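Local coordinates for galacto-N-biose/lacto-N-biose I transporter substrate-binding protein (Bifidobacterium longum, PDB 2Z8E) that binds galacto-N-biose and probably also lacto-N-biose type 1 sugar outside the cell, and probably delivers the disaccharide to its ABC transporter, at residues Q174-G179 and P229-S234; V248-E253 and G285-S290. All coordinates share one frame; numbering follows the deposited sequence.

Contact 1 of 2, residues Q174-G179 and P229-S234; sequences QPDEAG and PRWDPS. With NGA (2-acetamido-2-deoxy-beta-D-galactopyranose), chain C.
The carboxylate of D176 faces the first turn of P229-S234, a type I beta turn running from P229 to D232, and binds two successive backbone N-H groups in it. This pairing of two loops makes one side of the sugar site in a periplasmic-binding-protein fold. D176 OD1 accepts a hydrogen bond from R230 N at 3.0 Å, a bent bond (145°) lying out of the carboxylate plane. OD2 takes the N-H of W231 nearly straight on (172°) with its syn lone pair. CG of D176 sits between its own backbone N and carbonyl carbon (chi1 56°), which brings the carboxylate to the turn, where D176 OD2 lies 3.4 Å from P229 CB. R230 lies alongside Q174: its aliphatic CB, CG and CD all pass by OE1 of the glutamine, and the amide stands almost perpendicular to the guanidinium. At their polar ends the two part company, Q174 NE2 bonding to S172 OG and R230 NH2 forming a salt bridge with E253. The W231 indole is sandwiched, with R230 CG over the centre of one face and C6 of the bound N-acetylgalactosamine over the other, toward the rim. Its edge points at E177, whose OE2 is shared. W231 NE1 gives E177 OE2 a nearly linear bond at 2.6 Å, and O1 of NGA donates a hydrogen bond to E177 OE2 at 2.7 Å.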
loop_
_atom_site.group_PDB
_atom_site.type_symbol
_atom_site.label_atom_id
_atom_site.label_comp_id
_atom_site.label_asym_id
_atom_site.label_seq_id
_atom_site.Cartn_x
_atom_site.Cartn_y
_atom_site.Cartn_z
ATOM N N GLN A 174 -10.768 -2.492 9.459
ATOM C CA GLN A 174 -10.120 -1.198 9.488
ATOM C C GLN A 174 -10.892 -0.270 8.585
ATOM O O GLN A 174 -10.650 -0.226 7.368
ATOM C CB GLN A 174 -8.693 -1.353 8.990
ATOM C CG GLN A 174 -7.857 -2.247 9.878
ATOM C CD GLN A 174 -6.494 -2.487 9.318
ATOM O OE1 GLN A 174 -5.965 -1.674 8.554
ATOM N NE2 GLN A 174 -5.887 -3.564 9.744
ATOM N N PRO A 175 -11.864 0.467 9.167
ATOM C CA PRO A 175 -12.711 1.264 8.313
ATOM C C PRO A 175 -11.989 2.424 7.665
ATOM O O PRO A 175 -12.401 2.851 6.581
ATOM C CB PRO A 175 -13.821 1.753 9.263
ATOM C CG PRO A 175 -13.215 1.698 10.644
ATOM C CD PRO A 175 -12.255 0.541 10.597
ATOM N N ASP A 176 -10.947 2.950 8.311
ATOM C CA ASP A 176 -10.191 4.074 7.716
ATOM C C ASP A 176 -9.226 3.614 6.557
ATOM O O ASP A 176 -8.565 4.448 5.894
ATOM C CB ASP A 176 -9.397 4.782 8.783
ATOM C CG ASP A 176 -8.488 3.857 9.517
ATOM O OD1 ASP A 176 -8.723 2.628 9.435
ATOM O OD2 ASP A 176 -7.542 4.350 10.179
ATOM N N GLU A 177 -9.124 2.289 6.365
ATOM C CA GLU A 177 -8.282 1.709 5.311
ATOM C C GLU A 177 -9.081 0.886 4.314
ATOM O O GLU A 177 -8.485 0.202 3.473
ATOM C CB GLU A 177 -7.155 0.840 5.924
ATOM C CG GLU A 177 -5.954 1.673 6.492
ATOM C CD GLU A 177 -5.199 2.421 5.397
ATOM O OE1 GLU A 177 -5.014 1.833 4.303
ATOM O OE2 GLU A 177 -4.783 3.590 5.619
ATOM N N ALA A 178 -10.412 0.952 4.378
ATOM C CA ALA A 178 -11.235 0.120 3.472
ATOM C C ALA A 178 -10.916 0.404 2.007
ATOM O O ALA A 178 -10.921 -0.502 1.187
ATOM C CB ALA A 178 -12.679 0.304 3.707
ATOM N N GLY A 179 -10.676 1.674 1.683
ATOM C CA GLY A 179 -10.330 2.095 0.322
ATOM C C GLY A 179 -9.091 1.433 -0.260
ATOM O O GLY A 179 -9.040 1.130 -1.441
ATOM N N PRO A 229 -10.037 2.058 14.094
ATOM C CA PRO A 229 -9.381 2.524 12.867
ATOM C C PRO A 229 -7.874 2.279 13.002
ATOM O O PRO A 229 -7.310 2.424 14.101
ATOM C CB PRO A 229 -9.742 4.011 12.810
ATOM C CG PRO A 229 -10.926 4.143 13.742
ATOM C CD PRO A 229 -10.653 3.165 14.839
ATOM N N ARG A 230 -7.278 1.765 11.922
ATOM C CA ARG A 230 -5.854 1.359 11.859
ATOM C C ARG A 230 -4.853 2.364 12.471
ATOM O O ARG A 230 -3.894 1.975 13.140
ATOM C CB ARG A 230 -5.476 1.152 10.362
ATOM C CG ARG A 230 -4.054 0.632 10.100
ATOM C CD ARG A 230 -3.714 -0.574 10.903
ATOM N NE ARG A 230 -2.336 -1.018 10.673
ATOM C CZ ARG A 230 -1.270 -0.628 11.397
ATOM N NH1 ARG A 230 -1.426 0.177 12.419
ATOM N NH2 ARG A 230 -0.044 -1.086 11.125
ATOM N N TRP A 231 -5.048 3.631 12.133
ATOM C CA TRP A 231 -4.125 4.721 12.489
ATOM C C TRP A 231 -4.466 5.409 13.831
ATOM O O TRP A 231 -3.760 6.347 14.253
ATOM C CB TRP A 231 -4.007 5.737 11.319
ATOM C CG TRP A 231 -3.718 5.003 10.052
ATOM C CD1 TRP A 231 -4.496 4.959 8.929
ATOM C CD2 TRP A 231 -2.614 4.097 9.822
ATOM N NE1 TRP A 231 -3.934 4.067 8.005
ATOM C CE2 TRP A 231 -2.788 3.535 8.537
ATOM C CE3 TRP A 231 -1.520 3.694 10.591
ATOM C CZ2 TRP A 231 -1.886 2.614 7.985
ATOM C CZ3 TRP A 231 -0.599 2.781 10.034
ATOM C CH2 TRP A 231 -0.817 2.231 8.750
ATOM N N ASP A 232 -5.489 4.900 14.522
ATOM C CA ASP A 232 -5.871 5.430 15.858
ATOM C C ASP A 232 -5.097 4.787 16.974
ATOM O O ASP A 232 -4.709 3.620 16.888
ATOM C CB ASP A 232 -7.390 5.296 16.152
ATOM C CG ASP A 232 -8.217 6.378 15.476
ATOM O OD1 ASP A 232 -7.658 7.141 14.647
ATOM O OD2 ASP A 232 -9.446 6.465 15.747
ATOM N N PRO A 233 -4.853 5.555 18.057
ATOM C CA PRO A 233 -4.194 4.936 19.173
ATOM C C PRO A 233 -4.890 3.671 19.688
ATOM O O PRO A 233 -4.221 2.829 20.229
ATOM C CB PRO A 233 -4.186 6.050 20.251
ATOM C CG PRO A 233 -4.234 7.333 19.455
ATOM C CD PRO A 233 -5.110 7.002 18.268
ATOM N N SER A 234 -6.219 3.531 19.529
ATOM C CA SER A 234 -6.891 2.278 19.971
ATOM C C SER A 234 -6.372 1.025 19.243
ATOM O O SER A 234 -6.398 -0.101 19.787
ATOM C CB SER A 234 -8.412 2.369 19.814
ATOM O OG SER A 234 -8.786 2.797 18.504
HETATM C C1 NGA C . -1.868 4.398 4.383
HETATM C C2 NGA C . -1.009 4.586 3.093
HETATM C C3 NGA C . 0.409 4.102 3.378
HETATM C C4 NGA C . 0.995 4.663 4.703
HETATM C C5 NGA C . 0.008 4.500 5.868
HETATM C C6 NGA C . 0.508 5.179 7.128
HETATM C C7 NGA C . -1.665 4.362 0.750
HETATM C C8 NGA C . -2.291 3.479 -0.285
HETATM N N2 NGA C . -1.600 3.831 1.971
HETATM O O1 NGA C . -3.077 5.052 4.151
HETATM O O3 NGA C . 1.264 4.349 2.242
HETATM O O4 NGA C . 1.409 6.043 4.513
HETATM O O5 NGA C . -1.261 5.042 5.489
HETATM O O6 NGA C . 1.674 4.498 7.666
HETATM O O7 NGA C . -1.243 5.498 0.489
#

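Contact 2 of 2, residues V248-E253 and G285-S290. With GAL (beta-D-galactopyranose), chain B; NGA (2-acetamido-2-deoxy-beta-D-galactopyranose), chain C.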
loop_
_atom_site.group_PDB
_atom_site.type_symbol
_atom_site.label_atom_id
_atom_site.label_comp_id
_atom_site.label_asym_id
_atom_site.label_seq_id
_atom_site.Cartn_x
_atom_site.Cartn_y
_atom_site.Cartn_z
ATOM N N VAL A 248 -5.012 -9.200 8.634
ATOM C CA VAL A 248 -4.514 -8.865 7.327
ATOM C C VAL A 248 -3.636 -7.596 7.501
ATOM O O VAL A 248 -3.919 -6.726 8.353
ATOM C CB VAL A 248 -5.684 -8.523 6.359
ATOM C CG1 VAL A 248 -5.188 -7.949 5.057
ATOM C CG2 VAL A 248 -6.639 -9.769 6.128
ATOM N N ALA A 249 -2.563 -7.520 6.713
ATOM C CA ALA A 249 -1.721 -6.353 6.700
ATOM C C ALA A 249 -1.078 -6.255 5.354
ATOM O O ALA A 249 -0.742 -7.280 4.729
ATOM C CB ALA A 249 -0.609 -6.421 7.841
ATOM N N ALA A 250 -0.863 -5.031 4.909
ATOM C CA ALA A 250 0.022 -4.826 3.760
ATOM C C ALA A 250 1.456 -5.157 4.201
ATOM O O ALA A 250 1.825 -4.943 5.371
ATOM C CB ALA A 250 -0.078 -3.390 3.267
ATOM N N ALA A 251 2.295 -5.662 3.285
ATOM C CA ALA A 251 3.644 -6.108 3.674
ATOM C C ALA A 251 4.492 -4.988 4.280
ATOM O O ALA A 251 5.277 -5.286 5.187
ATOM C CB ALA A 251 4.394 -6.767 2.505
ATOM N N TRP A 252 4.333 -3.748 3.769
ATOM C CA TRP A 252 5.109 -2.557 4.221
ATOM C C TRP A 252 4.748 -2.174 5.694
ATOM O O TRP A 252 5.428 -1.342 6.329
ATOM C CB TRP A 252 4.992 -1.339 3.257
ATOM C CG TRP A 252 3.595 -1.025 2.790
ATOM C CD1 TRP A 252 3.032 -1.332 1.560
ATOM C CD2 TRP A 252 2.560 -0.380 3.547
ATOM N NE1 TRP A 252 1.721 -0.900 1.516
ATOM C CE2 TRP A 252 1.407 -0.335 2.730
ATOM C CE3 TRP A 252 2.496 0.159 4.866
ATOM C CZ2 TRP A 252 0.213 0.220 3.171
ATOM C CZ3 TRP A 252 1.297 0.716 5.300
ATOM C CH2 TRP A 252 0.178 0.728 4.463
ATOM N N GLU A 253 3.682 -2.786 6.222
ATOM C CA GLU A 253 3.282 -2.559 7.631
ATOM C C GLU A 253 4.235 -3.156 8.642
ATOM O O GLU A 253 4.195 -2.754 9.809
ATOM C CB GLU A 253 1.864 -3.107 7.919
ATOM C CG GLU A 253 0.764 -2.299 7.227
ATOM C CD GLU A 253 -0.633 -2.684 7.734
ATOM O OE1 GLU A 253 -0.822 -2.692 8.974
ATOM O OE2 GLU A 253 -1.527 -2.979 6.890
ATOM N N GLY A 285 -3.778 -9.340 -3.221
ATOM C CA GLY A 285 -4.044 -8.123 -3.959
ATOM C C GLY A 285 -3.144 -7.009 -3.445
ATOM O O GLY A 285 -2.489 -7.143 -2.402
ATOM N N PRO A 286 -3.075 -5.913 -4.200
ATOM C CA PRO A 286 -2.310 -4.758 -3.776
ATOM C C PRO A 286 -3.033 -3.821 -2.791
ATOM O O PRO A 286 -4.229 -3.539 -2.923
ATOM C CB PRO A 286 -2.028 -4.021 -5.095
ATOM C CG PRO A 286 -3.234 -4.355 -5.985
ATOM C CD PRO A 286 -3.663 -5.762 -5.557
ATOM N N ASP A 287 -2.260 -3.337 -1.832
ATOM C CA ASP A 287 -2.658 -2.318 -0.894
ATOM C C ASP A 287 -1.457 -1.336 -0.838
ATOM O O ASP A 287 -0.413 -1.612 -0.223
ATOM C CB ASP A 287 -2.942 -2.998 0.440
ATOM C CG ASP A 287 -3.268 -2.026 1.544
ATOM O OD1 ASP A 287 -3.179 -0.786 1.306
ATOM O OD2 ASP A 287 -3.591 -2.512 2.666
ATOM N N GLY A 288 -1.578 -0.206 -1.514
ATOM C CA GLY A 288 -0.471 0.727 -1.525
ATOM C C GLY A 288 0.612 0.185 -2.480
ATOM O O GLY A 288 0.298 -0.629 -3.364
ATOM N N GLY A 289 1.867 0.603 -2.262
ATOM C CA GLY A 289 2.943 0.431 -3.259
ATOM C C GLY A 289 3.006 1.710 -4.067
ATOM O O GLY A 289 1.975 2.195 -4.555
ATOM N N SER A 290 4.202 2.285 -4.204
ATOM C CA SER A 290 4.309 3.604 -4.785
ATOM C C SER A 290 5.432 3.705 -5.808
ATOM O O SER A 290 6.366 2.904 -5.822
ATOM C CB SER A 290 4.525 4.678 -3.711
ATOM O OG SER A 290 3.719 4.495 -2.550
HETATM C C1 GAL B . 2.268 3.326 2.101
HETATM C C2 GAL B . 2.637 3.191 0.621
HETATM C C3 GAL B . 3.844 2.269 0.482
HETATM C C4 GAL B . 4.998 2.714 1.395
HETATM C C5 GAL B . 4.501 2.807 2.861
HETATM C C6 GAL B . 5.521 3.521 3.741
HETATM O O2 GAL B . 1.540 2.759 -0.152
HETATM O O3 GAL B . 4.176 2.302 -0.879
HETATM O O4 GAL B . 5.407 4.023 0.951
HETATM O O5 GAL B . 3.404 3.705 2.826
HETATM O O6 GAL B . 5.401 3.120 5.098
HETATM C C1 NGA C . -1.868 4.398 4.383
HETATM C C2 NGA C . -1.009 4.586 3.093
HETATM C C3 NGA C . 0.409 4.102 3.378
HETATM C C4 NGA C . 0.995 4.663 4.703
HETATM C C5 NGA C . 0.008 4.500 5.868
HETATM C C6 NGA C . 0.508 5.179 7.128
HETATM C C7 NGA C . -1.665 4.362 0.750
HETATM C C8 NGA C . -2.291 3.479 -0.285
HETATM N N2 NGA C . -1.600 3.831 1.971
HETATM O O1 NGA C . -3.077 5.052 4.151
HETATM O O3 NGA C . 1.264 4.349 2.242
HETATM O O4 NGA C . 1.409 6.043 4.513
HETATM O O5 NGA C . -1.261 5.042 5.489
HETATM O O6 NGA C . 1.674 4.498 7.666
HETATM O O7 NGA C . -1.243 5.498 0.489
#
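With CG of W252 lodged between its backbone N and carbonyl carbon (chi1 46°), the indole is turned back over A250 and presents its N-H edge to G285-S290; CG of D287, anti to the backbone N (chi1 176°), brings the carboxylate up against the A250 methyl. A250 is thus enclosed on two sides. A250 CB lies 3.7 Å from D287 OD2 and also presses on one face of the W252 ring, toward the rim. The single hydrogen bond across the contact runs from W252 NE1 to the backbone O of D287 at 2.8 Å. The acceptor lies 13° from the ring plane and the donor 19° from the carbonyl plane; together with A250 and the sugar on the two faces, this bond helps hold the orientation of the indole. The opposite face of the ring is a platform for the disaccharide: galactose C1 sits over its centre, and at the far end of the ring W252 CH2 meets C3 of N-acetylgalactosamine at 3.6 Å. Replacing W252 by an alanine would remove the indole, and both sugars would then probably lose their stacking surface and the carbonyl of D287 its N-H donor. Beside the platform, G289 N donates to galactose O2 at 3.0 Å and more weakly to O3, while G288 CA packs 3.2 Å from galactose O2. A250 N donates to E253 OE2 at 2.9 Å, from above the carboxylate plane. An aromatic ring stacked on the sugar, here with G289 N as a backbone donor to galactose, is an arrangement familiar from carbohydrate-binding sites of the periplasmic-binding-protein family.

From the N terminus, Q174-G179 comes first, leading into helix 178-187; some fifty residues later contact 1 closes the loop with P229-S234, at the start of helix 233-240. That helix is followed by strand 246-250, where contact 2 opens, to be closed by G285-S290 on the way into strand 290-294. The two are therefore in series, neither nested nor crossed, with centres about 14 Å apart. They are nonetheless joined directly by the salt bridge from R230 NH2 to E253 OE1, 2.8 Å long. Contact 1 thus ties together the starts of two helices, contact 2 the end of strand 246-250 and the approach to strand 290-294, and both border the same N-acetylgalactosamine.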